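Local coordinates for protein peptidoglycan glycosyltransferase (Burkholderia ambifaria, PDB 5UY7) that belongs to the penicillin-binding proteins and carries a penicillin-binding domain related to the beta-lactamase fold, at residues Gly269-Val277 against Ile321-Ala329; Lys476-Met484 against Phe507-Phe516. All blocks are in the same frame, centred on the assembly; numbering follows the deposited sequence.

Contact 1 of 2, residues Gly269-Val277 against Ile321-Ala329; sequences GSIMKPFTV and IQKSSNIGA. With SO4 (sulfate ion), chain B.
Segment 269-277, a 3-10 turn running into a helix, lies against the bend between helices 317-323 and 326-333, with Lys273 CA 6.3 Å from Ala329 CA and Pro274 CA similarly near Ile321 CA. The centre of the contact is the tip of Lys273. Its chain runs out extended beyond CG, and four oxygens lie within bonding distance of NZ, more than its N-H groups can serve singly at one time. Asn326 OD1 is the nearest, 2.7 Å from Lys273 NZ, which is tilted 27° from the amide plane. Ser324 gives two: its backbone O, 2.8 Å from Lys273 NZ and met from above the carbonyl plane, and its OG, 3.0 Å from the same nitrogen. The fourth is Ser270 OG, one turn back on the lysine's own segment. This Ser270/Lys273/Ser324 grouping is consistent with the SxxK pattern of the penicillin-binding family, with a further serine on the lysine as in the (S/Y)xN motif; Ser324 OG also bonds Lys461. Ser270 OG and Ser324 OG are 3.4 Å apart. Ser324, with positive phi, ends its helix in a Schellman motif. Ser325 OG caps the next by accepting from Gly328 N and is itself hydrogen-bonded to Asp308 OD2. Ser270 OG donates to the sulfate at O4, and a water spans Ser270 OG and Asn326 OD1. Below this polar cluster the packing is apolar. Ile321 CD1 reaches 3.6 Å from Val277 CG2, touching the Pro274 ring as well. Thr276 CG2 meets Ala329 O, while Thr276 OG1 bonds Ser381 O.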
# COMPACT_ATOMS: atom_id res chain seq x y z
N GLY A 269 -8.49 -3.44 0.82
CA GLY A 269 -9.26 -2.20 0.73
C GLY A 269 -8.57 -1.14 -0.11
O GLY A 269 -7.90 -1.44 -1.11
N SER A 270 -8.67 0.11 0.34
CA SER A 270 -8.22 1.25 -0.46
C SER A 270 -6.74 1.20 -0.80
O SER A 270 -6.30 1.91 -1.71
CB SER A 270 -8.54 2.56 0.25
OG SER A 270 -9.94 2.72 0.40
N ILE A 271 -5.95 0.38 -0.10
CA ILE A 271 -4.53 0.24 -0.42
C ILE A 271 -4.33 -0.27 -1.84
O ILE A 271 -3.25 -0.05 -2.43
CB ILE A 271 -3.89 -0.67 0.65
CG1 ILE A 271 -3.87 0.07 1.99
CG2 ILE A 271 -2.48 -1.11 0.25
CD1 ILE A 271 -3.63 -0.85 3.19
N MET A 272 -5.34 -0.91 -2.43
CA MET A 272 -5.19 -1.39 -3.79
C MET A 272 -5.48 -0.33 -4.85
O MET A 272 -5.16 -0.57 -6.02
CB MET A 272 -6.11 -2.58 -4.06
CG MET A 272 -5.76 -3.82 -3.25
SD MET A 272 -4.04 -4.34 -3.39
CE MET A 272 -3.98 -4.74 -5.14
N LYS A 273 -6.10 0.79 -4.48
CA LYS A 273 -6.50 1.76 -5.50
C LYS A 273 -5.32 2.24 -6.34
O LYS A 273 -5.49 2.40 -7.56
CB LYS A 273 -7.25 2.92 -4.84
CG LYS A 273 -8.62 2.49 -4.33
CD LYS A 273 -9.28 3.50 -3.37
CE LYS A 273 -10.67 3.01 -3.01
NZ LYS A 273 -11.30 3.72 -1.83
N PRO A 274 -4.12 2.47 -5.78
CA PRO A 274 -3.00 2.87 -6.64
C PRO A 274 -2.62 1.83 -7.68
O PRO A 274 -2.08 2.21 -8.72
CB PRO A 274 -1.86 3.09 -5.64
CG PRO A 274 -2.57 3.51 -4.41
CD PRO A 274 -3.77 2.63 -4.35
N PHE A 275 -2.87 0.54 -7.43
CA PHE A 275 -2.52 -0.47 -8.43
C PHE A 275 -3.54 -0.51 -9.55
O PHE A 275 -3.18 -0.74 -10.71
CB PHE A 275 -2.36 -1.85 -7.78
CG PHE A 275 -1.19 -1.93 -6.86
CD1 PHE A 275 0.10 -1.91 -7.36
CD2 PHE A 275 -1.36 -1.97 -5.48
CE1 PHE A 275 1.20 -1.94 -6.52
CE2 PHE A 275 -0.27 -2.01 -4.63
CZ PHE A 275 1.02 -1.99 -5.15
N THR A 276 -4.82 -0.32 -9.23
CA THR A 276 -5.83 -0.17 -10.26
C THR A 276 -5.45 0.95 -11.22
O THR A 276 -5.49 0.78 -12.45
CB THR A 276 -7.19 0.13 -9.62
OG1 THR A 276 -7.56 -0.96 -8.78
CG2 THR A 276 -8.26 0.33 -10.69
N VAL A 277 -5.06 2.10 -10.66
CA VAL A 277 -4.69 3.25 -11.46
C VAL A 277 -3.38 2.99 -12.19
O VAL A 277 -3.25 3.29 -13.38
CB VAL A 277 -4.62 4.51 -10.57
CG1 VAL A 277 -3.88 5.63 -11.29
CG2 VAL A 277 -6.02 4.94 -10.18
N ILE A 321 -7.28 8.95 -6.89
CA ILE A 321 -6.38 8.51 -5.82
C ILE A 321 -6.45 9.47 -4.64
O ILE A 321 -6.58 9.05 -3.49
CB ILE A 321 -4.94 8.36 -6.35
CG1 ILE A 321 -4.87 7.21 -7.36
CG2 ILE A 321 -3.97 8.13 -5.20
CD1 ILE A 321 -5.30 5.86 -6.77
N GLN A 322 -6.38 10.78 -4.92
CA GLN A 322 -6.43 11.79 -3.86
C GLN A 322 -7.65 11.62 -2.95
O GLN A 322 -7.53 11.72 -1.72
CB GLN A 322 -6.43 13.18 -4.50
CG GLN A 322 -6.47 14.34 -3.53
CD GLN A 322 -6.88 15.62 -4.22
OE1 GLN A 322 -7.77 15.60 -5.08
NE2 GLN A 322 -6.23 16.72 -3.88
N LYS A 323 -8.82 11.39 -3.54
CA LYS A 323 -10.07 11.32 -2.79
C LYS A 323 -10.44 9.90 -2.38
O LYS A 323 -11.46 9.72 -1.69
CB LYS A 323 -11.20 11.92 -3.64
CG LYS A 323 -10.97 13.39 -4.02
CD LYS A 323 -10.89 14.29 -2.80
CE LYS A 323 -10.79 15.76 -3.21
NZ LYS A 323 -10.68 16.66 -2.03
N SER A 324 -9.65 8.91 -2.78
CA SER A 324 -9.89 7.51 -2.43
C SER A 324 -11.28 7.06 -2.89
O SER A 324 -12.00 6.38 -2.17
CB SER A 324 -9.72 7.27 -0.93
OG SER A 324 -9.51 5.89 -0.66
N SER A 325 -11.62 7.41 -4.13
CA SER A 325 -12.96 7.16 -4.65
C SER A 325 -13.11 5.70 -5.07
O SER A 325 -12.37 5.21 -5.93
CB SER A 325 -13.22 8.09 -5.84
OG SER A 325 -14.43 7.77 -6.50
N ASN A 326 -14.07 4.99 -4.47
CA ASN A 326 -14.44 3.65 -4.94
C ASN A 326 -15.04 3.70 -6.33
O ASN A 326 -14.77 2.82 -7.16
CB ASN A 326 -15.46 3.01 -4.01
CG ASN A 326 -14.87 2.57 -2.69
OD1 ASN A 326 -13.66 2.56 -2.52
ND2 ASN A 326 -15.74 2.19 -1.76
N ILE A 327 -15.90 4.68 -6.59
CA ILE A 327 -16.54 4.79 -7.90
C ILE A 327 -15.50 5.08 -8.97
O ILE A 327 -15.55 4.50 -10.07
CB ILE A 327 -17.64 5.86 -7.85
CG1 ILE A 327 -18.74 5.41 -6.89
CG2 ILE A 327 -18.22 6.11 -9.25
CD1 ILE A 327 -19.70 6.50 -6.53
N GLY A 328 -14.56 5.98 -8.68
CA GLY A 328 -13.51 6.27 -9.65
C GLY A 328 -12.64 5.06 -9.93
O GLY A 328 -12.27 4.80 -11.08
N ALA A 329 -12.28 4.32 -8.88
CA ALA A 329 -11.51 3.10 -9.07
C ALA A 329 -12.27 2.10 -9.94
O ALA A 329 -11.70 1.47 -10.83
CB ALA A 329 -11.16 2.48 -7.71
S SO4 B . -10.13 3.84 4.03
O1 SO4 B . -8.86 3.58 4.72
O2 SO4 B . -10.18 5.23 3.59
O3 SO4 B . -11.21 3.58 4.97
O4 SO4 B . -10.31 2.98 2.87
O HOH W 1 -11.90 0.69 -0.70

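Contact 2 of 2, residues Lys476-Met484 against Phe507-Phe516; sequences KYRASFVGM and FGGQVSGPVF
Phe481 and Phe516 form the larger of two aromatic pairs: Phe481 CE1 stands 3.4 Å above the centre of one Phe516 face, the two planes inclined at 44°. Met484 N approaches the edge of the Phe516 ring, and Gly483 CA comes within 3.4 Å of Phe516 CE1. At the edge of the Phe481 ring, near its plane, lies Ser512 OG. At the other end Phe507, which is poorly ordered, lays its CE1 over one face of the Tyr477 ring, off-centre toward the rim. Tyr477 CG sits between the backbone N and the carbonyl carbon (chi1 71°), which turns the ring toward the helix start, where its OH accepts a nearly straight hydrogen bond from Gly508 N at 3.3 Å. Between the two pairs Ala479 CB packs 4.1 Å from Val511 CB. Ser512 CB meets Ala479 O, and a water bridges Ser512 OG, 2.9 Å away, to Ser480 O. Strand 477-484 and helix 509-516 cross at -38° with their N-to-C directions running broadly the same way. The helix packs on a face of the five-stranded antiparallel sheet of this fold, reaching the neighbouring strand too: Val511 touches Val498 and Phe516 touches Val494 of strand 492-499, while Phe507 leans on Thr464 and Tyr466 of strand 459-466, and on the other face Met484 meets helix 390-401.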
# COMPACT_ATOMS: atom_id res chain seq x y z
N LYS A 476 -15.26 -4.16 15.08
CA LYS A 476 -13.93 -4.75 14.93
C LYS A 476 -13.43 -4.55 13.51
O LYS A 476 -14.11 -4.92 12.54
CB LYS A 476 -13.96 -6.24 15.27
N TYR A 477 -12.24 -3.98 13.38
CA TYR A 477 -11.64 -3.77 12.07
C TYR A 477 -10.13 -3.69 12.21
O TYR A 477 -9.58 -3.67 13.32
CB TYR A 477 -12.19 -2.50 11.41
CG TYR A 477 -11.72 -1.20 12.03
CD1 TYR A 477 -12.35 -0.69 13.16
CD2 TYR A 477 -10.66 -0.49 11.49
CE1 TYR A 477 -11.92 0.50 13.74
CE2 TYR A 477 -10.23 0.69 12.05
CZ TYR A 477 -10.86 1.18 13.18
OH TYR A 477 -10.43 2.36 13.74
N ARG A 478 -9.46 -3.65 11.07
CA ARG A 478 -8.01 -3.54 11.01
C ARG A 478 -7.66 -2.31 10.17
O ARG A 478 -8.17 -2.15 9.06
CB ARG A 478 -7.40 -4.80 10.40
CG ARG A 478 -5.93 -4.68 10.09
CD ARG A 478 -5.52 -5.73 9.07
NE ARG A 478 -5.49 -7.06 9.66
CZ ARG A 478 -4.41 -7.60 10.20
NH1 ARG A 478 -3.27 -6.93 10.22
NH2 ARG A 478 -4.47 -8.82 10.72
N ALA A 479 -6.82 -1.44 10.73
CA ALA A 479 -6.42 -0.20 10.07
C ALA A 479 -4.99 -0.36 9.59
O ALA A 479 -4.08 -0.55 10.40
CB ALA A 479 -6.55 0.99 11.03
N SER A 480 -4.80 -0.31 8.27
CA SER A 480 -3.47 -0.46 7.70
C SER A 480 -3.09 0.75 6.85
O SER A 480 -3.94 1.49 6.38
CB SER A 480 -3.38 -1.74 6.84
OG SER A 480 -3.76 -2.87 7.61
N PHE A 481 -1.78 0.95 6.70
CA PHE A 481 -1.27 2.00 5.82
C PHE A 481 0.03 1.53 5.19
O PHE A 481 0.89 0.98 5.89
CB PHE A 481 -1.03 3.30 6.60
CG PHE A 481 -0.76 4.49 5.73
CD1 PHE A 481 0.52 4.73 5.22
CD2 PHE A 481 -1.77 5.39 5.41
CE1 PHE A 481 0.77 5.82 4.40
CE2 PHE A 481 -1.53 6.48 4.59
CZ PHE A 481 -0.26 6.70 4.10
N VAL A 482 0.21 1.76 3.89
CA VAL A 482 1.48 1.47 3.24
C VAL A 482 1.93 2.70 2.46
O VAL A 482 1.14 3.27 1.69
CB VAL A 482 1.40 0.24 2.31
CG1 VAL A 482 2.79 -0.12 1.81
CG2 VAL A 482 0.76 -0.95 3.05
N GLY A 483 3.18 3.09 2.63
CA GLY A 483 3.67 4.28 1.95
C GLY A 483 5.16 4.22 1.76
O GLY A 483 5.80 3.20 2.00
N MET A 484 5.72 5.34 1.28
CA MET A 484 7.14 5.37 0.92
C MET A 484 7.67 6.78 1.13
O MET A 484 6.90 7.74 1.17
CB MET A 484 7.34 4.90 -0.53
CG MET A 484 6.61 5.81 -1.55
SD MET A 484 6.44 5.08 -3.20
CE MET A 484 5.21 3.81 -2.84
N PHE A 507 -10.42 6.99 13.61
CA PHE A 507 -10.76 5.81 12.82
C PHE A 507 -9.81 5.62 11.64
O PHE A 507 -9.42 6.59 10.99
CB PHE A 507 -12.20 5.90 12.32
CG PHE A 507 -12.62 4.73 11.46
CD1 PHE A 507 -13.16 3.60 12.04
CD2 PHE A 507 -12.47 4.77 10.09
CE1 PHE A 507 -13.55 2.52 11.27
CE2 PHE A 507 -12.85 3.69 9.30
CZ PHE A 507 -13.39 2.57 9.90
N GLY A 508 -9.47 4.36 11.36
CA GLY A 508 -8.75 3.99 10.15
C GLY A 508 -7.46 4.74 9.92
O GLY A 508 -6.49 4.57 10.67
N GLY A 509 -7.43 5.59 8.89
CA GLY A 509 -6.25 6.38 8.60
C GLY A 509 -5.78 7.22 9.77
O GLY A 509 -4.59 7.54 9.86
N GLN A 510 -6.70 7.59 10.67
CA GLN A 510 -6.33 8.30 11.89
C GLN A 510 -5.61 7.40 12.89
O GLN A 510 -4.98 7.91 13.83
CB GLN A 510 -7.58 8.91 12.53
CG GLN A 510 -8.25 9.98 11.67
CD GLN A 510 -9.61 10.39 12.19
OE1 GLN A 510 -10.43 9.54 12.56
NE2 GLN A 510 -9.86 11.69 12.24
N VAL A 511 -5.71 6.09 12.73
CA VAL A 511 -5.00 5.13 13.56
C VAL A 511 -3.71 4.67 12.90
O VAL A 511 -2.64 4.75 13.50
CB VAL A 511 -5.92 3.92 13.88
CG1 VAL A 511 -5.15 2.82 14.60
CG2 VAL A 511 -7.12 4.39 14.71
N SER A 512 -3.79 4.25 11.63
CA SER A 512 -2.61 3.72 10.94
C SER A 512 -1.68 4.83 10.46
O SER A 512 -0.46 4.66 10.47
CB SER A 512 -3.05 2.88 9.73
OG SER A 512 -3.85 3.65 8.83
N GLY A 513 -2.24 5.95 10.01
CA GLY A 513 -1.45 7.01 9.42
C GLY A 513 -0.36 7.56 10.32
O GLY A 513 0.80 7.69 9.90
N PRO A 514 -0.70 7.90 11.56
CA PRO A 514 0.34 8.44 12.46
C PRO A 514 1.44 7.45 12.76
O PRO A 514 2.57 7.88 13.04
CB PRO A 514 -0.45 8.81 13.72
CG PRO A 514 -1.83 9.10 13.20
CD PRO A 514 -2.05 8.08 12.13
N VAL A 515 1.16 6.15 12.73
CA VAL A 515 2.21 5.16 12.92
C VAL A 515 3.15 5.15 11.73
O VAL A 515 4.38 5.12 11.87
CB VAL A 515 1.62 3.76 13.17
CG1 VAL A 515 2.74 2.79 13.58
CG2 VAL A 515 0.53 3.82 14.21
N PHE A 516 2.59 5.12 10.51
CA PHE A 516 3.41 5.28 9.32
C PHE A 516 4.26 6.54 9.41
O PHE A 516 5.48 6.51 9.16
CB PHE A 516 2.53 5.33 8.06
CG PHE A 516 3.26 5.88 6.85
CD1 PHE A 516 4.00 5.04 6.04
CD2 PHE A 516 3.23 7.24 6.56
CE1 PHE A 516 4.69 5.53 4.95
CE2 PHE A 516 3.93 7.75 5.46
CZ PHE A 516 4.65 6.89 4.66
O HOH W 2 -6.39 2.70 7.95

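The centres of contacts 1 and 2 lie 16 Å apart, yet the two touch: Ile271 CD1 is 3.8 Å from Ser480 CB, and Ile271 CG2 is 4.3 Å from Val482 CG2. Contact 1 forms the polar group that probably marks the active site, while contact 2 holds a helix on the sheet beside it. Strand 459-466, adjacent to 477-485, is the shared element: Lys461 reaches contact 1, and Ser462 meets Phe481 of contact 2. The sulfate is hydrogen-bonded to Ser270 of contact 1 and to Ser462 of that strand, and the nearest atoms of the Phe507 side chain are about 5 Å from it. Though it probably came from the crystallisation liquor, it may mark a pocket there.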